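Local coordinates for uncharacterized protein (Deinococcus radiodurans, PDB 2A1V) that is of unknown function but belongs to the YjbR family, with an antiparallel sheet flanked by helices, at residues E70-H75 with I79-H84; L114-G119 with A123-L128. All coordinates share one frame; numbering follows the deposited sequence.

Followed from the N terminus, the chain opens with helix 10-17, then lays down four antiparallel strands through 58-62 and enters helix 65-74. Contact 1 closes the short turn after that helix, bringing strand 79-81, at one edge of the sheet, back beside the helix end. The chain next adds strand 90-94 between 79-81 and 58-62 and runs into the long helix 101-119. Contact 2 closes a second tight turn, where helix 122-128 folds back on the last turns of helix 101-119. The two loops follow in series, neither nested nor crossed, with centres about 26 Å apart; helix 101-119 bridges them, its Leu103 and Leu107 touching contact 1 residues.

Contact 1 of 2, residues E70-H75 with I79-H84; sequences ELRQAH and IAPGYH
The backbone N of Ile79 donates to the carbonyl O of His75 at 2.9 Å. The acceptor carbonyl points almost straight at the donor nitrogen, with a C=O...N angle of 178°, but the N-H itself is bent, at 137°. This bond spans the turn that follows the helix, for His75 is the first residue to leave helical geometry and its carbonyl is turned toward the incoming strand. Beside it, the His75 side chain and that of Ile79 run alongside each other in the same direction, and CB of His75 meets CG1 of Ile79 at 3.8 Å.

The two branches of Ile79 divide the helix between them. With CG1 anti to its carbonyl carbon (chi1 -55°), the longer branch carries CD1 to CB of Leu71, 4.0 Å away, and along the His75 side chain. CG2 goes the other way and packs on CG of Arg72 at 3.6 Å. Such a helix-turn-strand unit illustrates how a helix can be fastened to the margin of an antiparallel sheet: 79-81 is the outermost strand here, paired through Ala80 with Thr92, and Ile79 also rests on Val91 and Val93 of the inner strand 90-94. From the helix side, Leu71 reaches Leu107 and His75 reaches Leu103, so helix 101-119 helps enclose the same apolar cluster.

The aliphatic part of Arg72 passes the Ile79 carbonyl on its way toward Pro81, its CG lying 3.5 Å from that O. A bend at chi3 then brings the guanidinium against Pro81, and the two side chains cross at about a right angle. CG of Pro81 sits over one face of the guanidinium, 3.6 Å from NH2 of Arg72, an apolar contact to the flat cation rather than a polar bond.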
ATOM      1  N   GLU A  70      -5.340 -15.011   5.365  1.00 34.81           N
ATOM      2  CA  GLU A  70      -5.524 -15.733   4.096  1.00 35.45           C
ATOM      3  C   GLU A  70      -4.340 -15.539   3.148  1.00 34.95           C
ATOM      4  O   GLU A  70      -3.793 -16.510   2.620  1.00 35.25           O
ATOM      5  CB  GLU A  70      -6.788 -15.328   3.325  1.00 35.85           C
ATOM      6  CG  GLU A  70      -7.981 -14.903   4.159  1.00 39.59           C
ATOM      7  CD  GLU A  70      -9.239 -14.653   3.328  1.00 38.88           C
ATOM      8  OE1 GLU A  70      -9.844 -15.629   2.860  1.00 46.51           O
ATOM      9  OE2 GLU A  70      -9.629 -13.474   3.149  1.00 46.93           O
ATOM     10  N   LEU A  71      -3.957 -14.286   2.910  1.00 33.76           N
ATOM     11  CA  LEU A  71      -2.869 -13.986   1.994  1.00 33.20           C
ATOM     12  C   LEU A  71      -1.608 -14.722   2.426  1.00 32.38           C
ATOM     13  O   LEU A  71      -0.906 -15.249   1.599  1.00 31.21           O
ATOM     14  CB  LEU A  71      -2.591 -12.487   1.953  1.00 32.54           C
ATOM     15  CG  LEU A  71      -3.673 -11.670   1.267  1.00 31.78           C
ATOM     16  CD1 LEU A  71      -3.415 -10.173   1.409  1.00 33.28           C
ATOM     17  CD2 LEU A  71      -3.744 -12.045  -0.176  1.00 31.49           C
ATOM     18  N   ARG A  72      -1.326 -14.749   3.722  1.00 32.91           N
ATOM     19  CA  ARG A  72      -0.084 -15.349   4.181  1.00 34.62           C
ATOM     20  C   ARG A  72      -0.107 -16.862   4.056  1.00 34.64           C
ATOM     21  O   ARG A  72       0.955 -17.464   3.931  1.00 34.45           O
ATOM     22  CB  ARG A  72       0.251 -14.925   5.594  1.00 35.12           C
ATOM     23  CG  ARG A  72       0.817 -13.526   5.617  1.00 39.37           C
ATOM     24  CD  ARG A  72       0.487 -12.882   6.920  1.00 44.02           C
ATOM     25  NE  ARG A  72       1.072 -13.676   7.971  1.00 46.99           N
ATOM     26  CZ  ARG A  72       0.614 -13.735   9.214  1.00 50.11           C
ATOM     27  NH1 ARG A  72      -0.482 -13.039   9.585  1.00 50.04           N
ATOM     28  NH2 ARG A  72       1.261 -14.513  10.084  1.00 49.13           N
ATOM     29  N   GLN A  73      -1.317 -17.434   4.032  1.00 34.64           N
ATOM     30  CA  GLN A  73      -1.498 -18.875   3.822  0.50 34.70           C
ATOM     31  C   GLN A  73      -1.479 -19.209   2.313  1.00 34.28           C
ATOM     32  O   GLN A  73      -0.944 -20.232   1.899  1.00 35.10           O
ATOM     33  CB  GLN A  73      -2.770 -19.399   4.559  0.50 34.85           C
ATOM     34  CG  GLN A  73      -4.045 -19.644   3.708  0.50 35.41           C
ATOM     35  CD  GLN A  73      -5.241 -20.135   4.552  0.50 36.38           C
ATOM     36  OE1 GLN A  73      -5.140 -21.144   5.258  0.50 40.08           O
ATOM     37  NE2 GLN A  73      -6.375 -19.421   4.475  0.50 35.93           N
ATOM     38  N   ALA A  74      -2.021 -18.337   1.484  1.00 33.14           N
ATOM     39  CA  ALA A  74      -1.978 -18.545   0.045  1.00 32.44           C
ATOM     40  C   ALA A  74      -0.621 -18.300  -0.631  1.00 31.76           C
ATOM     41  O   ALA A  74      -0.394 -18.775  -1.774  1.00 31.71           O
ATOM     42  CB  ALA A  74      -3.002 -17.656  -0.604  1.00 32.79           C
ATOM     43  N   HIS A  75       0.257 -17.518   0.017  1.00 30.54           N
ATOM     44  CA  HIS A  75       1.559 -17.143  -0.588  1.00 29.42           C
ATOM     45  C   HIS A  75       2.643 -17.087   0.476  1.00 28.72           C
ATOM     46  O   HIS A  75       3.258 -16.044   0.658  1.00 27.21           O
ATOM     47  CB  HIS A  75       1.474 -15.750  -1.228  1.00 29.71           C
ATOM     48  CG  HIS A  75       0.382 -15.602  -2.238  1.00 28.86           C
ATOM     49  ND1 HIS A  75       0.523 -15.999  -3.546  1.00 31.18           N
ATOM     50  CD2 HIS A  75      -0.861 -15.065  -2.138  1.00 30.33           C
ATOM     51  CE1 HIS A  75      -0.595 -15.730  -4.206  1.00 32.16           C
ATOM     52  NE2 HIS A  75      -1.452 -15.170  -3.369  1.00 28.90           N
ATOM     53  N   ILE A  79       4.647 -13.574   1.177  1.00 23.03           N
ATOM     54  CA  ILE A  79       3.947 -12.629   2.045  1.00 22.58           C
ATOM     55  C   ILE A  79       4.187 -12.984   3.483  1.00 22.66           C
ATOM     56  O   ILE A  79       3.840 -14.063   3.882  1.00 24.47           O
ATOM     57  CB  ILE A  79       2.463 -12.609   1.769  1.00 22.50           C
ATOM     58  CG1 ILE A  79       2.228 -12.307   0.268  1.00 21.95           C
ATOM     59  CG2 ILE A  79       1.747 -11.537   2.715  1.00 23.51           C
ATOM     60  CD1 ILE A  79       0.813 -12.062  -0.071  1.00 20.90           C
ATOM     61  N   ALA A  80       4.805 -12.057   4.220  1.00 22.64           N
ATOM     62  CA  ALA A  80       5.219 -12.194   5.593  1.00 22.20           C
ATOM     63  C   ALA A  80       4.511 -11.180   6.507  1.00 22.49           C
ATOM     64  O   ALA A  80       4.030 -10.142   6.049  1.00 22.31           O
ATOM     65  CB  ALA A  80       6.758 -11.965   5.683  1.00 22.51           C
ATOM     66  N   PRO A  81       4.531 -11.429   7.820  1.00 22.66           N
ATOM     67  CA  PRO A  81       4.030 -10.423   8.753  1.00 22.30           C
ATOM     68  C   PRO A  81       4.814  -9.097   8.544  1.00 22.50           C
ATOM     69  O   PRO A  81       5.974  -9.144   8.172  1.00 21.61           O
ATOM     70  CB  PRO A  81       4.339 -11.062  10.129  1.00 22.06           C
ATOM     71  CG  PRO A  81       4.287 -12.552   9.849  1.00 24.39           C
ATOM     72  CD  PRO A  81       5.052 -12.619   8.535  1.00 23.01           C
ATOM     73  N   GLY A  82       4.184  -7.932   8.739  1.00 22.16           N
ATOM     74  CA  GLY A  82       4.840  -6.673   8.476  1.00 22.08           C
ATOM     75  C   GLY A  82       6.161  -6.445   9.185  1.00 22.05           C
ATOM     76  O   GLY A  82       6.242  -6.433  10.391  1.00 20.64           O
ATOM     77  N   TYR A  83       7.189  -6.206   8.400  1.00 24.02           N
ATOM     78  CA  TYR A  83       8.563  -5.989   8.885  1.00 24.51           C
ATOM     79  C   TYR A  83       8.746  -4.663   9.632  1.00 24.06           C
ATOM     80  O   TYR A  83       8.602  -3.596   9.057  1.00 22.68           O
ATOM     81  CB  TYR A  83       9.511  -6.038   7.675  1.00 27.15           C
ATOM     82  CG  TYR A  83      10.937  -5.848   8.051  1.00 28.36           C
ATOM     83  CD1 TYR A  83      11.623  -6.836   8.751  1.00 31.66           C
ATOM     84  CD2 TYR A  83      11.619  -4.649   7.732  1.00 32.10           C
ATOM     85  CE1 TYR A  83      12.952  -6.653   9.121  1.00 31.06           C
ATOM     86  CE2 TYR A  83      12.945  -4.459   8.100  1.00 31.14           C
ATOM     87  CZ  TYR A  83      13.596  -5.482   8.803  1.00 32.19           C
ATOM     88  OH  TYR A  83      14.902  -5.308   9.201  1.00 35.10           O
ATOM     89  N   HIS A  84       9.082  -4.751  10.914  1.00 23.67           N
ATOM     90  CA  HIS A  84       9.122  -3.596  11.818  1.00 24.10           C
ATOM     91  C   HIS A  84       7.803  -2.848  11.850  1.00 22.08           C
ATOM     92  O   HIS A  84       7.789  -1.627  12.031  1.00 21.80           O
ATOM     93  CB  HIS A  84      10.227  -2.615  11.426  1.00 25.62           C
ATOM     94  CG  HIS A  84      11.613  -3.117  11.697  1.00 30.99           C
ATOM     95  ND1 HIS A  84      12.726  -2.309  11.584  1.00 30.66           N
ATOM     96  CD2 HIS A  84      12.068  -4.343  12.053  1.00 34.85           C
ATOM     97  CE1 HIS A  84      13.805  -3.006  11.891  1.00 34.79           C
ATOM     98  NE2 HIS A  84      13.435  -4.245  12.172  1.00 37.22           N
TER

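Contact 2 of 2, residues L114-G119 with A123-L128; sequences LVTKKG and AERKEL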
ATOM      1  N   LEU A 114      -8.234   1.604   3.225  1.00 17.79           N
ATOM      2  CA  LEU A 114      -8.377   1.219   4.621  1.00 18.38           C
ATOM      3  C   LEU A 114      -7.882   2.353   5.479  1.00 17.51           C
ATOM      4  O   LEU A 114      -8.497   2.733   6.468  1.00 16.24           O
ATOM      5  CB  LEU A 114      -7.580  -0.065   4.852  1.00 18.83           C
ATOM      6  CG  LEU A 114      -7.375  -0.772   6.165  1.00 22.32           C
ATOM      7  CD1 LEU A 114      -6.988  -2.270   5.848  1.00 24.60           C
ATOM      8  CD2 LEU A 114      -6.299  -0.090   6.977  1.00 26.72           C
ATOM      9  N   VAL A 115      -6.731   2.896   5.125  1.00 16.70           N
ATOM     10  CA  VAL A 115      -6.192   4.007   5.880  1.00 18.65           C
ATOM     11  C   VAL A 115      -7.108   5.242   5.888  1.00 17.98           C
ATOM     12  O   VAL A 115      -7.306   5.844   6.922  1.00 17.17           O
ATOM     13  CB  VAL A 115      -4.734   4.352   5.493  1.00 18.14           C
ATOM     14  CG1 VAL A 115      -4.292   5.612   6.179  1.00 19.70           C
ATOM     15  CG2 VAL A 115      -3.794   3.194   5.836  1.00 20.14           C
ATOM     16  N   THR A 116      -7.654   5.604   4.738  0.50 18.44           N
ATOM     17  CA  THR A 116      -8.650   6.672   4.691  0.50 19.08           C
ATOM     18  C   THR A 116      -9.869   6.416   5.562  0.50 19.63           C
ATOM     19  O   THR A 116     -10.427   7.340   6.123  0.50 19.58           O
ATOM     20  CB  THR A 116      -9.101   7.025   3.269  0.50 18.63           C
ATOM     21  OG1 THR A 116      -9.841   5.953   2.695  0.50 17.64           O
ATOM     22  CG2 THR A 116      -7.947   7.275   2.339  0.50 18.49           C
ATOM     23  N   LYS A 117     -10.278   5.159   5.644  1.00 20.10           N
ATOM     24  CA  LYS A 117     -11.389   4.763   6.485  1.00 21.65           C
ATOM     25  C   LYS A 117     -11.030   4.773   7.960  1.00 22.80           C
ATOM     26  O   LYS A 117     -11.776   5.284   8.762  1.00 24.53           O
ATOM     27  CB  LYS A 117     -11.961   3.403   6.086  1.00 22.46           C
ATOM     28  CG  LYS A 117     -12.682   3.345   4.750  1.00 26.07           C
ATOM     29  CD  LYS A 117     -13.467   4.603   4.462  1.00 29.62           C
ATOM     30  CE  LYS A 117     -14.531   4.388   3.387  1.00 31.22           C
ATOM     31  NZ  LYS A 117     -14.221   3.352   2.388  1.00 29.63           N
ATOM     32  N   LYS A 118      -9.881   4.210   8.310  1.00 24.07           N
ATOM     33  CA  LYS A 118      -9.538   4.061   9.731  1.00 23.84           C
ATOM     34  C   LYS A 118      -8.932   5.313  10.355  1.00 24.23           C
ATOM     35  O   LYS A 118      -9.149   5.554  11.548  1.00 25.55           O
ATOM     36  CB  LYS A 118      -8.627   2.852   9.970  1.00 25.56           C
ATOM     37  CG  LYS A 118      -8.269   2.615  11.459  1.00 28.02           C
ATOM     38  CD  LYS A 118      -9.479   2.011  12.225  1.00 32.67           C
ATOM     39  CE  LYS A 118      -9.466   2.378  13.724  1.00 36.32           C
ATOM     40  NZ  LYS A 118      -9.923   3.821  14.010  1.00 39.93           N
ATOM     41  N   GLY A 119      -8.228   6.126   9.571  1.00 22.33           N
ATOM     42  CA  GLY A 119      -7.406   7.190  10.110  1.00 21.58           C
ATOM     43  C   GLY A 119      -8.003   8.579  10.044  1.00 21.30           C
ATOM     44  O   GLY A 119      -7.417   9.531  10.574  1.00 21.17           O
ATOM     45  N   ALA A 123     -16.255  13.360   8.230  1.00 22.54           N
ATOM     46  CA  ALA A 123     -16.108  14.817   7.907  1.00 22.49           C
ATOM     47  C   ALA A 123     -14.786  15.155   7.221  1.00 21.01           C
ATOM     48  O   ALA A 123     -14.755  15.959   6.307  1.00 20.16           O
ATOM     49  CB  ALA A 123     -16.224  15.687   9.185  1.00 22.46           C
ATOM     50  N   GLU A 124     -13.707  14.568   7.733  1.00 20.00           N
ATOM     51  CA  GLU A 124     -12.394  14.738   7.156  1.00 20.56           C
ATOM     52  C   GLU A 124     -12.362  14.282   5.702  1.00 19.58           C
ATOM     53  O   GLU A 124     -11.819  14.983   4.821  1.00 18.64           O
ATOM     54  CB  GLU A 124     -11.343  13.954   7.945  1.00 19.64           C
ATOM     55  CG  GLU A 124     -10.748  14.695   9.115  1.00 21.15           C
ATOM     56  CD  GLU A 124      -9.760  13.824   9.883  1.00 20.70           C
ATOM     57  OE1 GLU A 124     -10.200  12.799  10.474  1.00 20.40           O
ATOM     58  OE2 GLU A 124      -8.547  14.154   9.844  1.00 20.92           O
ATOM     59  N   ARG A 125     -12.894  13.090   5.464  1.00 19.70           N
ATOM     60  CA  ARG A 125     -12.856  12.528   4.116  1.00 21.31           C
ATOM     61  C   ARG A 125     -13.652  13.412   3.134  1.00 20.45           C
ATOM     62  O   ARG A 125     -13.273  13.559   1.986  1.00 20.02           O
ATOM     63  CB  ARG A 125     -13.402  11.115   4.106  1.00 20.85           C
ATOM     64  CG  ARG A 125     -12.533  10.067   4.850  1.00 22.95           C
ATOM     65  CD  ARG A 125     -12.932   8.653   4.401  1.00 24.66           C
ATOM     66  NE  ARG A 125     -14.223   8.272   4.949  1.00 27.01           N
ATOM     67  CZ  ARG A 125     -14.447   7.833   6.192  1.00 29.36           C
ATOM     68  NH1 ARG A 125     -13.471   7.660   7.082  1.00 30.34           N
ATOM     69  NH2 ARG A 125     -15.686   7.558   6.552  1.00 30.84           N
ATOM     70  N   LYS A 126     -14.756  13.972   3.605  1.00 21.73           N
ATOM     71  CA  LYS A 126     -15.561  14.935   2.847  1.00 22.96           C
ATOM     72  C   LYS A 126     -14.767  16.239   2.579  1.00 23.15           C
ATOM     73  O   LYS A 126     -14.709  16.690   1.471  1.00 21.60           O
ATOM     74  CB  LYS A 126     -16.862  15.234   3.576  1.00 22.83           C
ATOM     75  CG  LYS A 126     -17.985  15.725   2.621  1.00 24.86           C
ATOM     76  CD  LYS A 126     -19.002  16.702   3.237  1.00 24.09           C
ATOM     77  CE  LYS A 126     -19.934  17.314   2.137  1.00 26.55           C
ATOM     78  NZ  LYS A 126     -21.257  17.903   2.679  1.00 26.78           N
ATOM     79  N   GLU A 127     -14.110  16.788   3.593  1.00 24.97           N
ATOM     80  CA  GLU A 127     -13.437  18.080   3.454  1.00 25.90           C
ATOM     81  C   GLU A 127     -12.328  17.978   2.455  1.00 27.09           C
ATOM     82  O   GLU A 127     -12.271  18.678   1.415  1.00 28.24           O
ATOM     83  CB  GLU A 127     -12.842  18.516   4.784  1.00 26.42           C
ATOM     84  CG  GLU A 127     -12.604  20.013   4.835  1.00 27.74           C
ATOM     85  CD  GLU A 127     -11.308  20.390   5.415  1.00 26.10           C
ATOM     86  OE1 GLU A 127     -10.676  19.536   6.068  1.00 22.10           O
ATOM     87  OE2 GLU A 127     -10.948  21.567   5.234  1.00 29.56           O
ATOM     88  N   LEU A 128     -11.474  17.009   2.727  1.00 27.99           N
ATOM     89  CA  LEU A 128     -10.282  16.816   1.957  1.00 28.25           C
ATOM     90  C   LEU A 128     -10.670  16.231   0.597  1.00 29.00           C
ATOM     91  O   LEU A 128     -10.031  16.511  -0.431  1.00 31.23           O
ATOM     92  CB  LEU A 128      -9.387  15.900   2.794  1.00 28.61           C
ATOM     93  CG  LEU A 128      -7.919  15.723   2.552  1.00 27.52           C
ATOM     94  CD1 LEU A 128      -7.178  17.016   2.581  1.00 25.04           C
ATOM     95  CD2 LEU A 128      -7.411  14.740   3.567  1.00 26.26           C
TER
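Glu124 leans toward helix 101-119, its OE1 4.3 Å from O of Gly119, a loose approach between two consecutive helices, 101-119 and 122-128, joined by a short turn; the two short segments meet at 124° between their directions. The Glu124 carboxylate is drawn to partners beyond the segments: OE2 forms a salt bridge with Lys43, whose NZ also bonds the Gly119 carbonyl, while OE1 accepts from the backbone N of Thr121. Lys43 thus links both helices at the turn.

One residue on, Arg125 carries most of the meeting. Its CD lies 3.3 Å from O of Thr116, and a bend at chi3 (-73°) turns the guanidinium so that NH1 donates to that same oxygen at 3.2 Å, the N-H...O angle being 155°. The carbonyl lies at the guanidinium edge, somewhat tilted from its plane. Lys117 crosses Arg125 at about a right angle and lays its methylene CD over the centre of one guanidinium face. NZ of Lys117 bonds the carbonyl O of Asp132, and the ammonium stays apart from the guanidinium while CD does the touching. Shortening the Arg125 side chain to an alanine is likely to leave the Thr116 carbonyl without this donor and CD of Lys117 without the flat group it rests on. CD of Lys117 stands 3.8 Å from CZ of Arg125.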